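PDB 1G0D: protein-glutamine gamma-glutamyltransferase 2 from Pagrus major, which probably catalyses the calcium-dependent cross-linking of proteins, joining peptide-bound glutamine to lysine side chains or to other primary amines with release of ammonia. Local coordinates for residues 190-195 with 207-212; 215-220 with 384-389; 273-278 with 355-360; 332-337 with 438-443. All coordinates share one frame; numbering follows the deposited sequence.

Contact 1: residues 190-195 with 207-212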
# COMPACT_ATOMS: atom_id res chain seq x y z
N GLU A 190 -12.96 8.69 10.76
CA GLU A 190 -13.58 7.70 11.64
C GLU A 190 -12.51 6.72 12.15
O GLU A 190 -12.55 6.21 13.27
CB GLU A 190 -14.64 6.93 10.87
CG GLU A 190 -15.67 6.29 11.76
CD GLU A 190 -16.64 5.39 11.04
OE1 GLU A 190 -17.45 4.78 11.75
OE2 GLU A 190 -16.61 5.26 9.79
N VAL A 191 -11.55 6.41 11.28
CA VAL A 191 -10.46 5.53 11.65
C VAL A 191 -9.65 6.26 12.73
O VAL A 191 -9.16 5.65 13.67
CB VAL A 191 -9.53 5.26 10.43
CG1 VAL A 191 -8.32 4.45 10.87
CG2 VAL A 191 -10.29 4.51 9.34
N LEU A 192 -9.54 7.58 12.62
CA LEU A 192 -8.76 8.33 13.60
C LEU A 192 -9.56 8.40 14.90
O LEU A 192 -8.99 8.43 15.99
CB LEU A 192 -8.48 9.75 13.06
CG LEU A 192 -7.30 10.04 12.09
CD1 LEU A 192 -7.29 11.51 11.65
CD2 LEU A 192 -5.97 9.69 12.77
N ASP A 193 -10.89 8.39 14.78
CA ASP A 193 -11.78 8.50 15.94
C ASP A 193 -11.96 7.23 16.76
O ASP A 193 -12.44 7.29 17.89
CB ASP A 193 -13.17 8.97 15.52
CG ASP A 193 -13.20 10.42 15.05
OD1 ASP A 193 -14.23 10.83 14.47
OD2 ASP A 193 -12.20 11.15 15.25
N ASN A 194 -11.58 6.10 16.19
CA ASN A 194 -11.74 4.81 16.85
C ASN A 194 -10.44 4.23 17.34
O ASN A 194 -10.37 3.04 17.70
CB ASN A 194 -12.40 3.83 15.89
CG ASN A 194 -13.86 4.12 15.74
OD1 ASN A 194 -14.64 3.76 16.61
ND2 ASN A 194 -14.25 4.77 14.66
N SER A 195 -9.41 5.05 17.33
CA SER A 195 -8.13 4.56 17.77
C SER A 195 -8.07 4.61 19.29
O SER A 195 -8.79 5.36 19.94
CB SER A 195 -6.98 5.37 17.15
OG SER A 195 -6.77 6.63 17.79
N GLU A 207 -5.76 17.28 19.74
CA GLU A 207 -4.69 18.24 19.73
C GLU A 207 -3.46 17.73 18.98
O GLU A 207 -2.66 18.51 18.50
CB GLU A 207 -4.37 18.62 21.18
CG GLU A 207 -5.63 19.07 21.94
CD GLU A 207 -5.34 19.70 23.29
OE1 GLU A 207 -4.72 19.03 24.14
OE2 GLU A 207 -5.75 20.86 23.51
N HIS A 208 -3.34 16.41 18.84
CA HIS A 208 -2.18 15.83 18.16
C HIS A 208 -2.41 15.62 16.67
O HIS A 208 -1.49 15.23 15.95
CB HIS A 208 -1.86 14.49 18.79
CG HIS A 208 -1.13 14.59 20.08
ND1 HIS A 208 -1.69 15.12 21.22
CD2 HIS A 208 0.15 14.28 20.41
CE1 HIS A 208 -0.80 15.15 22.19
NE2 HIS A 208 0.33 14.64 21.72
N ARG A 209 -3.64 15.85 16.23
CA ARG A 209 -4.00 15.65 14.84
C ARG A 209 -3.41 16.68 13.86
O ARG A 209 -3.66 16.63 12.66
CB ARG A 209 -5.51 15.60 14.74
CG ARG A 209 -6.08 14.29 15.20
CD ARG A 209 -7.49 14.08 14.66
NE ARG A 209 -8.12 12.96 15.36
CZ ARG A 209 -9.39 12.59 15.25
NH1 ARG A 209 -10.23 13.23 14.46
NH2 ARG A 209 -9.83 11.56 15.95
N SER A 210 -2.62 17.61 14.36
CA SER A 210 -2.00 18.60 13.49
C SER A 210 -0.64 18.12 13.01
O SER A 210 0.03 18.75 12.20
CB SER A 210 -1.78 19.85 14.29
OG SER A 210 -0.62 19.65 15.05
N ASP A 211 -0.23 16.99 13.53
CA ASP A 211 1.06 16.43 13.26
C ASP A 211 1.07 15.32 12.22
O ASP A 211 0.51 14.24 12.45
CB ASP A 211 1.58 15.90 14.59
CG ASP A 211 3.01 15.44 14.53
OD1 ASP A 211 3.51 15.04 15.59
OD2 ASP A 211 3.65 15.48 13.45
N PRO A 212 1.73 15.54 11.09
CA PRO A 212 1.69 14.42 10.15
C PRO A 212 2.36 13.13 10.67
O PRO A 212 1.96 12.05 10.24
CB PRO A 212 2.36 14.97 8.89
CG PRO A 212 3.16 16.09 9.34
CD PRO A 212 2.49 16.67 10.55
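Arg-209 reaches from the turn after helix 202-208 to the end of helix 184-193, where Leu-192 and Asp-193 receive it. From CB its chain runs extended through CG and CD to NE. CD passes the CD1 methyl of Leu-192 at 4.0 Å, and NE lies near both CB and CD1 of the same leucine. Leucine and arginine run antiparallel alongside one another. Leu-192 CB sits over the centre of one face of the guanidinium, 3.6 Å above its plane. NH1 and NH2 both turn end-on to one oxygen of Asp-193. NH2 donates to OD2 of Asp-193 at 2.5 Å, and NH1 of Arg-209 donates to the same OD2 at 3.0 Å. The second bond is the more bent, with an N-H...O angle of 130°. Carboxylate and guanidinium are nearly coplanar, 22° apart.

NH2 also forms a salt bridge with Asp-205, and OD1 of Asp-193 pairs with Lys-64. The charges thus form a small network of two acids and two bases. This is a largely buried salt bridge, roofed by a leucine, that ties the end of helix 184-193 to the turn after helix 202-208, across the intervening helix 196-200, away from the catalytic residues.

Contact 2: residues 215-220 with 384-389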
# COMPACT_ATOMS: atom_id res chain seq x y z
N VAL A 215 -0.36 11.40 13.06
CA VAL A 215 -1.45 10.88 12.26
C VAL A 215 -1.00 9.73 11.33
O VAL A 215 -1.77 8.80 11.05
CB VAL A 215 -2.04 12.05 11.43
CG1 VAL A 215 -3.02 11.55 10.40
CG2 VAL A 215 -2.70 13.02 12.37
N GLY A 216 0.23 9.79 10.84
CA GLY A 216 0.73 8.75 9.96
C GLY A 216 0.97 7.48 10.76
O GLY A 216 0.67 6.37 10.31
N ARG A 217 1.52 7.64 11.96
CA ARG A 217 1.77 6.51 12.84
C ARG A 217 0.42 5.91 13.32
O ARG A 217 0.29 4.70 13.51
CB ARG A 217 2.66 6.95 14.02
CG ARG A 217 2.61 6.03 15.24
CD ARG A 217 3.96 5.93 15.99
NE ARG A 217 4.72 4.81 15.46
CZ ARG A 217 5.32 3.85 16.17
NH1 ARG A 217 5.98 2.91 15.52
NH2 ARG A 217 5.31 3.83 17.48
N THR A 218 -0.59 6.76 13.52
CA THR A 218 -1.90 6.28 13.95
C THR A 218 -2.62 5.51 12.84
O THR A 218 -3.17 4.47 13.09
CB THR A 218 -2.77 7.44 14.36
OG1 THR A 218 -2.12 8.12 15.44
CG2 THR A 218 -4.12 6.96 14.79
N ILE A 219 -2.63 6.04 11.62
CA ILE A 219 -3.27 5.35 10.51
C ILE A 219 -2.56 4.04 10.26
O ILE A 219 -3.19 3.01 10.09
CB ILE A 219 -3.20 6.19 9.22
CG1 ILE A 219 -4.13 7.40 9.35
CG2 ILE A 219 -3.63 5.37 8.04
CD1 ILE A 219 -5.55 7.01 9.74
N THR A 220 -1.24 4.05 10.23
CA THR A 220 -0.52 2.82 9.99
C THR A 220 -0.85 1.75 11.02
O THR A 220 -0.92 0.54 10.71
CB THR A 220 0.96 3.09 10.00
OG1 THR A 220 1.26 3.94 8.90
CG2 THR A 220 1.75 1.84 9.82
N LYS A 384 13.47 7.47 15.87
CA LYS A 384 12.15 6.87 15.85
C LYS A 384 11.58 7.14 14.46
O LYS A 384 11.88 8.18 13.88
CB LYS A 384 11.26 7.48 16.93
CG LYS A 384 11.50 8.90 17.17
CD LYS A 384 10.63 9.35 18.33
CE LYS A 384 11.05 10.73 18.91
NZ LYS A 384 10.88 11.84 17.94
N TYR A 385 10.78 6.22 13.91
CA TYR A 385 10.41 4.95 14.56
C TYR A 385 10.74 3.65 13.82
O TYR A 385 10.53 3.50 12.61
CB TYR A 385 8.92 4.91 14.83
CG TYR A 385 8.35 6.12 15.48
CD1 TYR A 385 7.99 6.10 16.82
CD2 TYR A 385 8.08 7.29 14.74
CE1 TYR A 385 7.38 7.19 17.42
CE2 TYR A 385 7.47 8.40 15.35
CZ TYR A 385 7.12 8.33 16.68
OH TYR A 385 6.48 9.37 17.30
N ASP A 386 11.21 2.69 14.62
CA ASP A 386 11.52 1.33 14.18
C ASP A 386 12.54 1.15 13.07
O ASP A 386 12.43 0.24 12.25
CB ASP A 386 10.21 0.65 13.85
CG ASP A 386 9.10 1.00 14.85
OD1 ASP A 386 9.25 0.69 16.04
OD2 ASP A 386 8.07 1.59 14.47
N ALA A 387 13.56 2.00 13.09
CA ALA A 387 14.62 1.96 12.11
C ALA A 387 15.33 0.61 11.98
O ALA A 387 15.64 0.21 10.85
CB ALA A 387 15.61 3.02 12.40
N PRO A 388 15.60 -0.10 13.11
CA PRO A 388 16.28 -1.40 13.03
C PRO A 388 15.51 -2.41 12.24
O PRO A 388 16.08 -3.17 11.46
CB PRO A 388 16.44 -1.83 14.49
CG PRO A 388 16.36 -0.58 15.26
CD PRO A 388 15.35 0.26 14.52
N PHE A 389 14.21 -2.41 12.45
CA PHE A 389 13.35 -3.34 11.76
C PHE A 389 13.26 -3.05 10.31
O PHE A 389 13.25 -3.98 9.51
CB PHE A 389 11.96 -3.34 12.34
CG PHE A 389 11.88 -4.11 13.59
CD1 PHE A 389 12.20 -3.51 14.81
CD2 PHE A 389 11.62 -5.47 13.55
CE1 PHE A 389 12.28 -4.27 15.96
CE2 PHE A 389 11.70 -6.23 14.71
CZ PHE A 389 12.03 -5.63 15.91
O HOH W 1 8.26 2.59 17.99
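Arg-217 leaves helix 212-223 with CG anti to its backbone N (chi1 160°), then bends at chi2 and chi3. The bends lay its guanidinium over Tyr-385. The tyrosine ring is set by a chi1 of -48°, which places CG beside the backbone N.

The two groups stack, with planes 17° apart and centres 4.2 Å apart. Tyr-385 CD1 lies over the middle of the guanidinium, and CZ of Arg-217 comes to 3.6 Å from it. Further back along the arginine, CD stands over the ring face as a CH-pi contact, 4.0 Å from the ring centroid. The other face of the ring meets CB of Lys-384. While Tyr-385 takes a guanidinium face, Asp-386 takes the edge. Its OD2 forms a salt bridge with NH1 of Arg-217 at 2.7 Å. A water that donates to OD1 of Asp-386 at 2.9 Å also accepts a weak bond from NH2 of Arg-217.

Strand 368-372 joins in: the carbonyl O of Gly-369 accepts from NE of Arg-217, and N of Gly-369 donates to OD2 of Asp-386. The face is thus held by the aromatic ring and the edge by an acid and a carbonyl. Together they fix the rotation of the guanidinium. The nearby carboxylate and carbonyl would be expected to favour the positive charge of Arg-217.

Contact 3: residues 273-278 with 355-360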
# COMPACT_ATOMS: atom_id res chain seq x y z
N TRP A 273 0.35 -6.28 0.94
CA TRP A 273 0.05 -5.23 -0.06
C TRP A 273 -1.38 -4.62 0.04
O TRP A 273 -1.61 -3.51 -0.43
CB TRP A 273 0.31 -5.73 -1.50
CG TRP A 273 -0.75 -6.60 -1.95
CD1 TRP A 273 -1.91 -6.24 -2.58
CD2 TRP A 273 -0.87 -8.00 -1.68
NE1 TRP A 273 -2.74 -7.31 -2.71
CE2 TRP A 273 -2.13 -8.41 -2.16
CE3 TRP A 273 -0.03 -8.94 -1.07
CZ2 TRP A 273 -2.57 -9.74 -2.04
CZ3 TRP A 273 -0.46 -10.24 -0.96
CH2 TRP A 273 -1.72 -10.63 -1.44
N VAL A 274 -2.34 -5.34 0.63
CA VAL A 274 -3.69 -4.80 0.82
C VAL A 274 -3.74 -3.77 1.98
O VAL A 274 -4.58 -2.85 1.97
CB VAL A 274 -4.70 -5.91 1.15
CG1 VAL A 274 -6.06 -5.31 1.33
CG2 VAL A 274 -4.78 -6.88 0.07
N PHE A 275 -2.85 -3.93 2.96
CA PHE A 275 -2.73 -3.04 4.13
C PHE A 275 -2.08 -1.76 3.62
O PHE A 275 -2.47 -0.67 4.01
CB PHE A 275 -1.74 -3.57 5.18
CG PHE A 275 -2.16 -4.82 5.87
CD1 PHE A 275 -3.49 -5.21 5.91
CD2 PHE A 275 -1.18 -5.69 6.37
CE1 PHE A 275 -3.85 -6.44 6.42
CE2 PHE A 275 -1.51 -6.95 6.89
CZ PHE A 275 -2.85 -7.33 6.91
N ALA A 276 -1.04 -1.90 2.80
CA ALA A 276 -0.33 -0.75 2.27
C ALA A 276 -1.25 0.08 1.38
O ALA A 276 -1.34 1.31 1.57
CB ALA A 276 0.88 -1.22 1.51
N ALA A 277 -1.94 -0.55 0.43
CA ALA A 277 -2.88 0.14 -0.46
C ALA A 277 -3.94 0.85 0.34
O ALA A 277 -4.22 1.98 0.06
CB ALA A 277 -3.54 -0.81 -1.34
N VAL A 278 -4.55 0.20 1.34
CA VAL A 278 -5.57 0.87 2.16
C VAL A 278 -4.92 2.02 2.95
O VAL A 278 -5.55 3.04 3.20
CB VAL A 278 -6.24 -0.14 3.14
CG1 VAL A 278 -7.10 0.55 4.15
CG2 VAL A 278 -7.06 -1.11 2.37
N ASP A 355 5.00 0.93 7.68
CA ASP A 355 4.66 -0.44 7.33
C ASP A 355 3.48 -0.88 8.20
O ASP A 355 3.63 -1.07 9.40
CB ASP A 355 5.87 -1.33 7.55
CG ASP A 355 5.75 -2.65 6.83
OD1 ASP A 355 4.65 -2.97 6.33
OD2 ASP A 355 6.75 -3.39 6.77
N PRO A 356 2.28 -1.02 7.59
CA PRO A 356 1.11 -1.44 8.38
C PRO A 356 1.15 -2.92 8.86
O PRO A 356 0.46 -3.29 9.82
CB PRO A 356 -0.08 -1.18 7.43
CG PRO A 356 0.51 -0.49 6.18
CD PRO A 356 1.96 -0.82 6.16
N THR A 357 1.96 -3.73 8.16
CA THR A 357 2.14 -5.13 8.47
C THR A 357 2.88 -5.27 9.79
O THR A 357 4.02 -4.81 9.93
CB THR A 357 2.94 -5.82 7.38
OG1 THR A 357 2.29 -5.63 6.11
CG2 THR A 357 3.01 -7.30 7.68
N PRO A 358 2.22 -5.91 10.78
CA PRO A 358 2.88 -6.05 12.08
C PRO A 358 4.22 -6.75 11.96
O PRO A 358 4.45 -7.53 11.04
CB PRO A 358 1.85 -6.82 12.94
CG PRO A 358 0.51 -6.56 12.26
CD PRO A 358 0.88 -6.51 10.77
N GLN A 359 5.10 -6.42 12.89
CA GLN A 359 6.42 -7.00 12.90
C GLN A 359 6.35 -8.37 13.45
O GLN A 359 5.66 -8.64 14.45
CB GLN A 359 7.41 -6.20 13.72
CG GLN A 359 8.84 -6.72 13.50
CD GLN A 359 9.29 -6.91 12.01
OE1 GLN A 359 9.32 -5.96 11.21
NE2 GLN A 359 9.68 -8.16 11.65
N GLU A 360 7.06 -9.24 12.74
CA GLU A 360 7.16 -10.66 13.01
C GLU A 360 6.85 -11.16 14.42
O GLU A 360 5.76 -11.67 14.69
CB GLU A 360 8.56 -11.15 12.58
CG GLU A 360 8.62 -11.56 11.10
CD GLU A 360 8.10 -12.97 10.83
OE1 GLU A 360 7.82 -13.71 11.81
OE2 GLU A 360 7.99 -13.35 9.65
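Phe-275 and Ala-276 pack against Pro-356 and Thr-357 in a buried, mostly apolar contact beside the active site. One side is the start of helix 272-286, which carries the catalytic Cys-272. The other is the loop that follows strand 350-355, which ends at the catalytic Asp-355. The backbones come close, with CA of Phe-275 and CA of Pro-356 5.9 Å apart.

The proline ring lies against the helix. Its CB meets CB of Phe-275 at 3.7 Å. Its CG rests on the helix backbone, 3.7 Å from the carbonyl O of Phe-275 and 4.0 Å from N of Ala-276. The phenyl ring reaches on to Thr-357. With chi1 near -66°, its CG lies beside the backbone N, and the CD2 edge faces the threonine. There OG1 of Thr-357 lies in the plane of the ring, 3.5 Å from CD2 of Phe-275. The threonine side chain stands roughly perpendicular to that of Phe-275.

Within the loop, N of Thr-357 makes a weak bond of 3.3 Å to OD1 of Asp-355. The other carboxylate oxygen, OD2, is hydrogen-bonded to His-332 NE2. The weak bond may therefore help to orient the acid of the Cys-His-Asp triad. The Thr-357 side chain lies close to both Cys-272 and His-332, so the loop that begins at Asp-355 adjoins the whole triad.

Around the contact, strand 232-234 places Leu-232 against Phe-275, and Asn-224 lies against Phe-275 and Pro-358. Strand 329-339 packs on Trp-273 and Thr-357, while helix 253-261 adjoins Val-274 and Val-278.

Contact 4: residues 332-337 with 438-443. With SO4 (sulfate ion), chain B.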
# COMPACT_ATOMS: atom_id res chain seq x y z
N HIS A 332 7.40 -7.87 -0.36
CA HIS A 332 6.67 -7.35 0.76
C HIS A 332 6.47 -5.89 0.48
O HIS A 332 7.39 -5.20 0.04
CB HIS A 332 7.46 -7.50 2.06
CG HIS A 332 6.83 -6.79 3.21
ND1 HIS A 332 5.49 -6.91 3.51
CD2 HIS A 332 7.37 -6.00 4.18
CE1 HIS A 332 5.22 -6.22 4.61
NE2 HIS A 332 6.34 -5.66 5.04
N CYS A 333 5.27 -5.41 0.78
CA CYS A 333 4.90 -4.04 0.54
C CYS A 333 4.70 -3.16 1.79
O CYS A 333 4.30 -3.62 2.86
CB CYS A 333 3.59 -4.02 -0.24
SG CYS A 333 3.56 -4.93 -1.75
N TRP A 334 4.99 -1.88 1.63
CA TRP A 334 4.74 -0.90 2.66
C TRP A 334 4.43 0.43 1.96
O TRP A 334 4.17 0.49 0.76
CB TRP A 334 5.91 -0.76 3.67
CG TRP A 334 7.23 -0.37 3.12
CD1 TRP A 334 7.66 0.90 2.84
CD2 TRP A 334 8.34 -1.24 2.80
NE1 TRP A 334 8.96 0.88 2.37
CE2 TRP A 334 9.39 -0.42 2.34
CE3 TRP A 334 8.53 -2.62 2.87
CZ2 TRP A 334 10.62 -0.95 1.94
CZ3 TRP A 334 9.76 -3.15 2.47
CH2 TRP A 334 10.79 -2.31 2.01
N VAL A 335 4.48 1.51 2.70
CA VAL A 335 4.14 2.78 2.12
C VAL A 335 5.15 3.83 2.53
O VAL A 335 5.75 3.72 3.59
CB VAL A 335 2.71 3.06 2.61
CG1 VAL A 335 2.61 4.32 3.43
CG2 VAL A 335 1.82 3.00 1.47
N GLU A 336 5.40 4.81 1.67
CA GLU A 336 6.33 5.91 1.97
C GLU A 336 5.46 7.18 2.05
O GLU A 336 4.65 7.40 1.14
CB GLU A 336 7.33 6.06 0.83
CG GLU A 336 8.77 5.79 1.20
CD GLU A 336 9.64 5.70 -0.03
OE1 GLU A 336 9.42 6.46 -1.00
OE2 GLU A 336 10.55 4.86 -0.04
N SER A 337 5.60 7.98 3.10
CA SER A 337 4.82 9.23 3.21
C SER A 337 5.77 10.41 3.30
O SER A 337 6.76 10.36 4.00
CB SER A 337 3.92 9.24 4.46
OG SER A 337 2.78 8.41 4.30
N LEU A 438 18.15 2.39 -4.83
CA LEU A 438 19.20 3.25 -4.34
C LEU A 438 18.78 4.30 -3.28
O LEU A 438 19.64 4.86 -2.62
CB LEU A 438 19.89 3.90 -5.53
CG LEU A 438 21.10 4.69 -5.06
CD1 LEU A 438 22.22 3.77 -4.69
CD2 LEU A 438 21.55 5.60 -6.16
N HIS A 439 17.48 4.58 -3.11
CA HIS A 439 17.04 5.55 -2.08
C HIS A 439 17.26 4.85 -0.75
O HIS A 439 17.38 5.48 0.31
CB HIS A 439 15.53 5.81 -2.08
CG HIS A 439 14.98 6.45 -3.31
ND1 HIS A 439 15.77 6.84 -4.38
CD2 HIS A 439 13.71 6.79 -3.63
CE1 HIS A 439 15.00 7.38 -5.31
NE2 HIS A 439 13.75 7.37 -4.88
N TYR A 440 17.21 3.52 -0.81
CA TYR A 440 17.34 2.70 0.38
C TYR A 440 18.71 2.22 0.64
O TYR A 440 19.11 2.15 1.79
CB TYR A 440 16.42 1.50 0.32
CG TYR A 440 14.99 1.89 0.58
CD1 TYR A 440 14.13 2.17 -0.48
CD2 TYR A 440 14.50 1.96 1.87
CE1 TYR A 440 12.81 2.51 -0.24
CE2 TYR A 440 13.19 2.30 2.13
CZ TYR A 440 12.34 2.57 1.07
OH TYR A 440 11.02 2.86 1.33
N LYS A 441 19.46 1.88 -0.41
CA LYS A 441 20.79 1.39 -0.11
C LYS A 441 21.88 1.66 -1.12
O LYS A 441 21.64 1.74 -2.31
CB LYS A 441 20.72 -0.12 0.17
CG LYS A 441 19.73 -0.90 -0.66
CD LYS A 441 19.30 -2.12 0.10
CE LYS A 441 19.80 -3.38 -0.57
NZ LYS A 441 20.44 -4.27 0.45
N TYR A 442 23.10 1.78 -0.62
CA TYR A 442 24.23 2.04 -1.46
C TYR A 442 24.43 0.79 -2.26
O TYR A 442 24.11 -0.28 -1.80
CB TYR A 442 25.40 2.33 -0.59
CG TYR A 442 25.33 3.74 -0.10
CD1 TYR A 442 25.56 4.79 -0.98
CD2 TYR A 442 25.10 4.02 1.24
CE1 TYR A 442 25.56 6.09 -0.54
CE2 TYR A 442 25.10 5.32 1.68
CZ TYR A 442 25.33 6.36 0.79
OH TYR A 442 25.34 7.67 1.21
N PRO A 443 24.96 0.91 -3.48
CA PRO A 443 25.16 -0.27 -4.32
C PRO A 443 25.99 -1.31 -3.62
O PRO A 443 26.88 -0.99 -2.85
CB PRO A 443 25.84 0.28 -5.57
CG PRO A 443 26.28 1.65 -5.22
CD PRO A 443 25.43 2.15 -4.12
S SO4 B . 11.70 10.72 -5.28
O1 SO4 B . 12.38 10.34 -4.14
O2 SO4 B . 10.67 11.62 -4.90
O3 SO4 B . 12.65 11.48 -5.96
O4 SO4 B . 11.34 9.56 -6.05
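Trp-334 turns its indole edge toward the face of Tyr-440 in an offset edge-to-face pair, with planes 77° apart and centroids 6.0 Å apart. CZ of Tyr-440 lies in the indole plane at that edge. CD2 of His-332 also lies at the indole edge, in its plane. Trp-334 stands on strand 329-339 of the antiparallel sheet in the transglutaminase catalytic core. Tyr-440 lies on a short, weakly bonded helix, so the pair joins this helix to the sheet. CZ2 of Trp-334 packs on CZ of Tyr-440 at 4.0 Å.

The same edge makes a polar bond. NE1 of Trp-334 donates to OH of Tyr-440 at 3.0 Å, with the oxygen almost exactly in the indole plane and an N-H...O angle of 162°. The hydroxyl in turn donates to Glu-336 OE2, a very short bond at the modelled 2.5 Å. The glutamate comes from the direction opposite to the tyrosine, its carboxylate plane inclined to the ring. The buried hydroxyl thus appears to act as both acceptor and donor.

Glu-336 has its strongest partner in Arg-291, which forms a salt bridge with OE1. Arg-291 also binds a sulfate, probably from the crystallisation liquor, as does Trp-351. His-439 touches the same ion: its NE2 makes a weak bond of 3.5 Å to sulfate O4.

In the fold
Contacts 2, 3 and 4 lie close to or at the active site; contact 1 lies away from it. Contact 1 closes first. The other three interlock: contact 3 falls wholly between the two segments of contact 2, while contact 4 alternates with both. Contacts 1 and 2, with centres about 15 Å apart, touch where helix 184-193 packs on helix 212-223. Contacts 2 and 3, centres about 12 Å apart, meet where Thr-220 packs on Pro-356. Contacts 3 and 4, centres about 15 Å apart, share the catalytic site: helix 272-286 with Cys-272, strand 329-339 with His-332 and strand 350-355 with Asp-355. Remote parts of the sequence are thus gathered around the triad. The centres of contacts 1 and 4 are about 26 Å apart.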